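Local coordinates for probable chitinase A (Chromobacterium violaceum, PDB 4TX8), which probably hydrolyses chitin as a family 18 endochitinase, with a carbohydrate-binding module joined to its catalytic domain, at residues P277-L282 against G335-L340; F347-G352 against Y407-P412. All blocks are in the same frame, centred on the assembly; numbering follows the deposited sequence.

Both contacts lie in the family 18 glycoside hydrolase domain, and they follow one another along the chain without nesting or crossing. Helix 276-281 comes first; the chain then runs through barrel strand 288-292 and helix 313-325 before strand 336-338 returns to that first helix, closing interaction 1 over 52 intervening residues. The chain next enters barrel strand 345-350, passes helix 363-375 and strand 393-397, and comes back just before helix 410-417 to close interaction 2, a loop of 54 residues. Interaction 1 thus ties a helix to a small two-stranded sheet beside the barrel, whereas interaction 2 joins the end of a barrel strand to the turn leading into the C-terminal helix; their centres lie about 28 Å apart.

Interaction 1 (P277-L282 against G335-L340)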
loop_
_atom_site.group_PDB
_atom_site.type_symbol
_atom_site.label_atom_id
_atom_site.label_comp_id
_atom_site.label_asym_id
_atom_site.label_seq_id
_atom_site.Cartn_x
_atom_site.Cartn_y
_atom_site.Cartn_z
ATOM N N PRO A 277 -3.697 13.208 -14.852
ATOM C CA PRO A 277 -2.664 13.324 -15.891
ATOM C C PRO A 277 -1.331 12.676 -15.500
ATOM O O PRO A 277 -0.542 12.341 -16.380
ATOM C CB PRO A 277 -2.506 14.840 -16.070
ATOM C CG PRO A 277 -3.071 15.444 -14.841
ATOM C CD PRO A 277 -4.149 14.528 -14.375
ATOM N N ILE A 278 -1.089 12.491 -14.205
ATOM C CA ILE A 278 0.111 11.790 -13.753
ATOM C C ILE A 278 0.035 10.314 -14.145
ATOM O O ILE A 278 0.989 9.751 -14.686
ATOM C CB ILE A 278 0.307 11.915 -12.228
ATOM C CG1 ILE A 278 0.498 13.383 -11.837
ATOM C CG2 ILE A 278 1.494 11.078 -11.767
ATOM C CD1 ILE A 278 0.558 13.618 -10.339
ATOM N N ILE A 279 -1.112 9.698 -13.871
ATOM C CA ILE A 279 -1.378 8.327 -14.292
ATOM C C ILE A 279 -1.287 8.193 -15.808
ATOM O O ILE A 279 -0.662 7.266 -16.326
ATOM C CB ILE A 279 -2.775 7.858 -13.840
ATOM C CG1 ILE A 279 -2.897 7.923 -12.317
ATOM C CG2 ILE A 279 -3.057 6.449 -14.347
ATOM C CD1 ILE A 279 -4.325 7.802 -11.817
ATOM N N ASP A 280 -1.917 9.126 -16.516
ATOM C CA ASP A 280 -1.967 9.075 -17.972
ATOM C C ASP A 280 -0.570 9.187 -18.573
ATOM O O ASP A 280 -0.216 8.440 -19.483
ATOM C CB ASP A 280 -2.871 10.183 -18.518
ATOM C CG ASP A 280 -2.994 10.140 -20.028
ATOM O OD1 ASP A 280 -3.175 9.034 -20.584
ATOM O OD2 ASP A 280 -2.901 11.213 -20.661
ATOM N N GLY A 281 0.226 10.115 -18.048
ATOM C CA GLY A 281 1.580 10.320 -18.528
ATOM C C GLY A 281 2.517 9.153 -18.269
ATOM O O GLY A 281 3.499 8.978 -18.982
ATOM N N LEU A 282 2.216 8.350 -17.251
ATOM C CA LEU A 282 3.089 7.241 -16.873
ATOM C C LEU A 282 2.464 5.867 -17.110
ATOM O O LEU A 282 2.974 4.863 -16.613
ATOM C CB LEU A 282 3.489 7.366 -15.398
ATOM C CG LEU A 282 4.409 8.535 -15.044
ATOM C CD1 LEU A 282 4.505 8.708 -13.538
ATOM C CD2 LEU A 282 5.790 8.325 -15.650
ATOM N N GLY A 335 -13.087 16.060 -21.543
ATOM C CA GLY A 335 -11.984 15.189 -21.182
ATOM C C GLY A 335 -12.403 13.814 -20.703
ATOM O O GLY A 335 -13.501 13.631 -20.177
ATOM N N SER A 336 -11.517 12.842 -20.892
ATOM C CA SER A 336 -11.757 11.480 -20.432
ATOM C C SER A 336 -10.480 10.815 -19.938
ATOM O O SER A 336 -9.391 11.070 -20.452
ATOM C CB SER A 336 -12.375 10.632 -21.546
ATOM O OG SER A 336 -13.788 10.650 -21.477
ATOM N N PHE A 337 -10.625 9.959 -18.934
ATOM C CA PHE A 337 -9.532 9.108 -18.499
ATOM C C PHE A 337 -9.597 7.775 -19.231
ATOM O O PHE A 337 -10.599 7.069 -19.147
ATOM C CB PHE A 337 -9.578 8.879 -16.988
ATOM C CG PHE A 337 -8.564 7.886 -16.504
ATOM C CD1 PHE A 337 -7.229 8.243 -16.384
ATOM C CD2 PHE A 337 -8.943 6.591 -16.183
ATOM C CE1 PHE A 337 -6.288 7.326 -15.945
ATOM C CE2 PHE A 337 -8.009 5.668 -15.743
ATOM C CZ PHE A 337 -6.679 6.035 -15.624
ATOM N N LYS A 338 -8.532 7.438 -19.952
ATOM C CA LYS A 338 -8.465 6.169 -20.669
ATOM C C LYS A 338 -8.111 5.036 -19.713
ATOM O O LYS A 338 -7.171 5.150 -18.925
ATOM C CB LYS A 338 -7.446 6.243 -21.807
ATOM C CG LYS A 338 -7.775 7.304 -22.841
ATOM C CD LYS A 338 -9.116 7.018 -23.495
ATOM C CE LYS A 338 -9.824 8.297 -23.902
ATOM N NZ LYS A 338 -11.144 8.004 -24.525
ATOM N N GLY A 339 -8.870 3.949 -19.790
ATOM C CA GLY A 339 -8.712 2.833 -18.877
ATOM C C GLY A 339 -7.349 2.172 -18.911
ATOM O O GLY A 339 -6.633 2.242 -19.910
ATOM N N LEU A 340 -6.992 1.531 -17.803
ATOM C CA LEU A 340 -5.741 0.790 -17.691
ATOM C C LEU A 340 -5.988 -0.702 -17.864
ATOM O O LEU A 340 -7.130 -1.156 -17.815
ATOM C CB LEU A 340 -5.083 1.048 -16.334
ATOM C CG LEU A 340 -4.685 2.487 -16.008
ATOM C CD1 LEU A 340 -4.465 2.650 -14.509
ATOM C CD2 LEU A 340 -3.433 2.869 -16.781
HETATM O O HOH W 1 -6.588 9.358 -20.209
#
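Ile-279, on helix 276-281, meets the ring of Phe-337 through its CG2 methyl, which lies 3.7 Å from Phe-337 CE1. The methyl comes in at the ring edge, near the ring plane, and the two side chains cross at about a right angle. The isoleucine methyl CG2 stands opposite the backbone N about CA-CB, with CG1 beside that N (chi1 -59°), and it is this branch that faces strand 336-338. Phe-337 likewise has its CG trans to N (chi1 174°), a setting that carries the ring toward the helix although its CA-CB bond does not aim there. The same Ile-279 CG2 also touches Leu-340 CD1 at 4.1 Å. Phe-327, on the paired strand, packs its ring against Phe-337, while Met-254 and Ile-289 of the barrel strands adjoin Ile-279. Beside this apolar patch, a water accepts from Lys-338 N at 2.7 Å, donates to Ser-336 O and gives a weak bond to Asp-280 OD1. That carboxylate also forms a salt bridge with Arg-283, which in turn binds Lys-338 O. Helix and strand are therefore joined by a small buried hydrocarbon contact, flanked by a water and an arginine that link their polar groups indirectly.

Interaction 2 (F347-G352 against Y407-P412); sequences FGVPSG and YTFSRP
At the C-terminal end of strand 345-350, a strand of the TIM barrel of family 18 glycoside hydrolases, the chain packs against the turn that leads into helix 410-417. Phe-409 carries the contact. Its CG is swung trans to the backbone N (chi1 -175°), and the ring reaches across to the strand end, where it meets the side chain of Val-349 and the backbone of Pro-350 and Ser-351. Val-349 contributes its CG2 methyl, 3.6 Å from Phe-409 CZ and 3.8 Å from Phe-409 CE2; this one valine branch lies against the far end of the ring, next to Pro-350 O, and the two side chains cross at about a right angle. Nearer the root of the side chain, Ser-351 O lies 3.6 Å from Phe-409 CB; farther out, Pro-350 O is 4.0 Å from Phe-409 CE2, the atom that also meets the valine methyl. The methyl and both carbonyl oxygens approach the ring obliquely. The closest pair of CA atoms, those of Ser-351 and Phe-409, is 5.8 Å apart, bringing the two backbones close together here.

A water adds a polar link at the margin: it lies 2.7 Å from Thr-408 OG1 and donates a weak bond to Ser-351 O. The hydroxyl of Ser-351 is engaged with Ser-355 and with the backbone of Trp-397 and Ser-398, while Asp-402 binds both Phe-409 N and Ser-410 OG, fixing the turn before the helix. Thr-396 of the neighbouring strand 393-397 touches Val-349, Ser-351 and Phe-409 alike.

No direct hydrogen bond joins the two segments. Their cohesion comes from burial of the Phe-409 ring against a valine methyl and the strand-end backbone, while the Ser-351 hydroxyl and Phe-409 N are bonded to residues outside the two segments, and the water link is weak on the Ser-351 side.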
loop_
_atom_site.group_PDB
_atom_site.type_symbol
_atom_site.label_atom_id
_atom_site.label_comp_id
_atom_site.label_asym_id
_atom_site.label_seq_id
_atom_site.Cartn_x
_atom_site.Cartn_y
_atom_site.Cartn_z
ATOM N N PHE A 347 -6.708 -2.669 -5.423
ATOM C CA PHE A 347 -7.361 -1.744 -4.502
ATOM C C PHE A 347 -6.705 -1.740 -3.121
ATOM O O PHE A 347 -6.282 -2.778 -2.612
ATOM C CB PHE A 347 -8.867 -2.037 -4.393
ATOM C CG PHE A 347 -9.218 -3.456 -4.021
ATOM C CD1 PHE A 347 -9.161 -3.884 -2.702
ATOM C CD2 PHE A 347 -9.677 -4.342 -4.985
ATOM C CE1 PHE A 347 -9.514 -5.179 -2.356
ATOM C CE2 PHE A 347 -10.034 -5.639 -4.648
ATOM C CZ PHE A 347 -9.952 -6.059 -3.332
ATOM N N GLY A 348 -6.611 -0.547 -2.535
ATOM C CA GLY A 348 -5.988 -0.363 -1.236
ATOM C C GLY A 348 -6.983 -0.192 -0.103
ATOM O O GLY A 348 -7.917 0.609 -0.189
ATOM N N VAL A 349 -6.769 -0.946 0.971
ATOM C CA VAL A 349 -7.668 -0.960 2.120
ATOM C C VAL A 349 -6.855 -0.917 3.420
ATOM O O VAL A 349 -5.656 -1.173 3.403
ATOM C CB VAL A 349 -8.561 -2.220 2.109
ATOM C CG1 VAL A 349 -9.520 -2.196 0.917
ATOM C CG2 VAL A 349 -7.694 -3.470 2.070
ATOM N N PRO A 350 -7.497 -0.573 4.548
ATOM C CA PRO A 350 -6.803 -0.681 5.840
ATOM C C PRO A 350 -6.656 -2.141 6.255
ATOM O O PRO A 350 -7.542 -2.932 5.943
ATOM C CB PRO A 350 -7.728 0.073 6.806
ATOM C CG PRO A 350 -8.603 0.919 5.925
ATOM C CD PRO A 350 -8.788 0.123 4.676
ATOM N N SER A 351 -5.573 -2.503 6.933
ATOM C CA SER A 351 -5.387 -3.899 7.321
ATOM C C SER A 351 -6.238 -4.241 8.535
ATOM O O SER A 351 -6.523 -5.412 8.791
ATOM C CB SER A 351 -3.909 -4.200 7.598
ATOM O OG SER A 351 -3.405 -3.415 8.665
ATOM N N GLY A 352 -6.649 -3.211 9.270
ATOM C CA GLY A 352 -7.451 -3.386 10.468
ATOM C C GLY A 352 -7.873 -2.045 11.038
ATOM O O GLY A 352 -7.600 -1.000 10.447
ATOM N N TYR A 407 -1.615 -11.295 11.851
ATOM C CA TYR A 407 -1.759 -11.695 10.449
ATOM C C TYR A 407 -3.207 -11.989 10.068
ATOM O O TYR A 407 -3.471 -12.845 9.224
ATOM C CB TYR A 407 -0.896 -12.925 10.144
ATOM C CG TYR A 407 0.542 -12.810 10.594
ATOM C CD1 TYR A 407 1.415 -11.916 9.985
ATOM C CD2 TYR A 407 1.035 -13.613 11.615
ATOM C CE1 TYR A 407 2.735 -11.816 10.388
ATOM C CE2 TYR A 407 2.350 -13.521 12.024
ATOM C CZ TYR A 407 3.196 -12.621 11.408
ATOM O OH TYR A 407 4.505 -12.526 11.812
ATOM N N THR A 408 -4.140 -11.274 10.687
ATOM C CA THR A 408 -5.561 -11.516 10.461
ATOM C C THR A 408 -6.027 -11.026 9.094
ATOM O O THR A 408 -7.104 -11.398 8.631
ATOM C CB THR A 408 -6.420 -10.848 11.545
ATOM O OG1 THR A 408 -6.008 -9.484 11.701
ATOM C CG2 THR A 408 -6.256 -11.575 12.868
ATOM N N PHE A 409 -5.222 -10.182 8.456
ATOM C CA PHE A 409 -5.532 -9.727 7.109
ATOM C C PHE A 409 -4.763 -10.560 6.086
ATOM O O PHE A 409 -5.358 -11.147 5.182
ATOM C CB PHE A 409 -5.210 -8.236 6.942
ATOM C CG PHE A 409 -5.615 -7.668 5.599
ATOM C CD1 PHE A 409 -4.762 -7.746 4.507
ATOM C CD2 PHE A 409 -6.849 -7.053 5.434
ATOM C CE1 PHE A 409 -5.135 -7.230 3.273
ATOM C CE2 PHE A 409 -7.226 -6.531 4.206
ATOM C CZ PHE A 409 -6.369 -6.621 3.124
ATOM N N SER A 410 -3.443 -10.619 6.241
ATOM C CA SER A 410 -2.585 -11.257 5.244
ATOM C C SER A 410 -2.898 -12.737 5.024
ATOM O O SER A 410 -2.879 -13.207 3.891
ATOM C CB SER A 410 -1.112 -11.099 5.630
ATOM O OG SER A 410 -0.840 -11.690 6.887
ATOM N N ARG A 411 -3.191 -13.473 6.092
ATOM C CA ARG A 411 -3.423 -14.911 5.945
ATOM C C ARG A 411 -4.665 -15.224 5.097
ATOM O O ARG A 411 -4.554 -15.946 4.106
ATOM C CB ARG A 411 -3.522 -15.596 7.317
ATOM C CG ARG A 411 -2.180 -15.852 7.982
ATOM C CD ARG A 411 -2.351 -16.463 9.365
ATOM N NE ARG A 411 -1.064 -16.715 10.007
ATOM C CZ ARG A 411 -0.917 -17.061 11.283
ATOM N NH1 ARG A 411 -1.979 -17.194 12.067
ATOM N NH2 ARG A 411 0.297 -17.270 11.777
ATOM N N PRO A 412 -5.847 -14.684 5.460
ATOM C CA PRO A 412 -6.979 -15.070 4.609
ATOM C C PRO A 412 -6.970 -14.398 3.237
ATOM O O PRO A 412 -7.440 -15.001 2.273
ATOM C CB PRO A 412 -8.200 -14.623 5.424
ATOM C CG PRO A 412 -7.695 -13.517 6.282
ATOM C CD PRO A 412 -6.276 -13.870 6.614
HETATM O O HOH W 2 -4.607 -7.610 10.421
#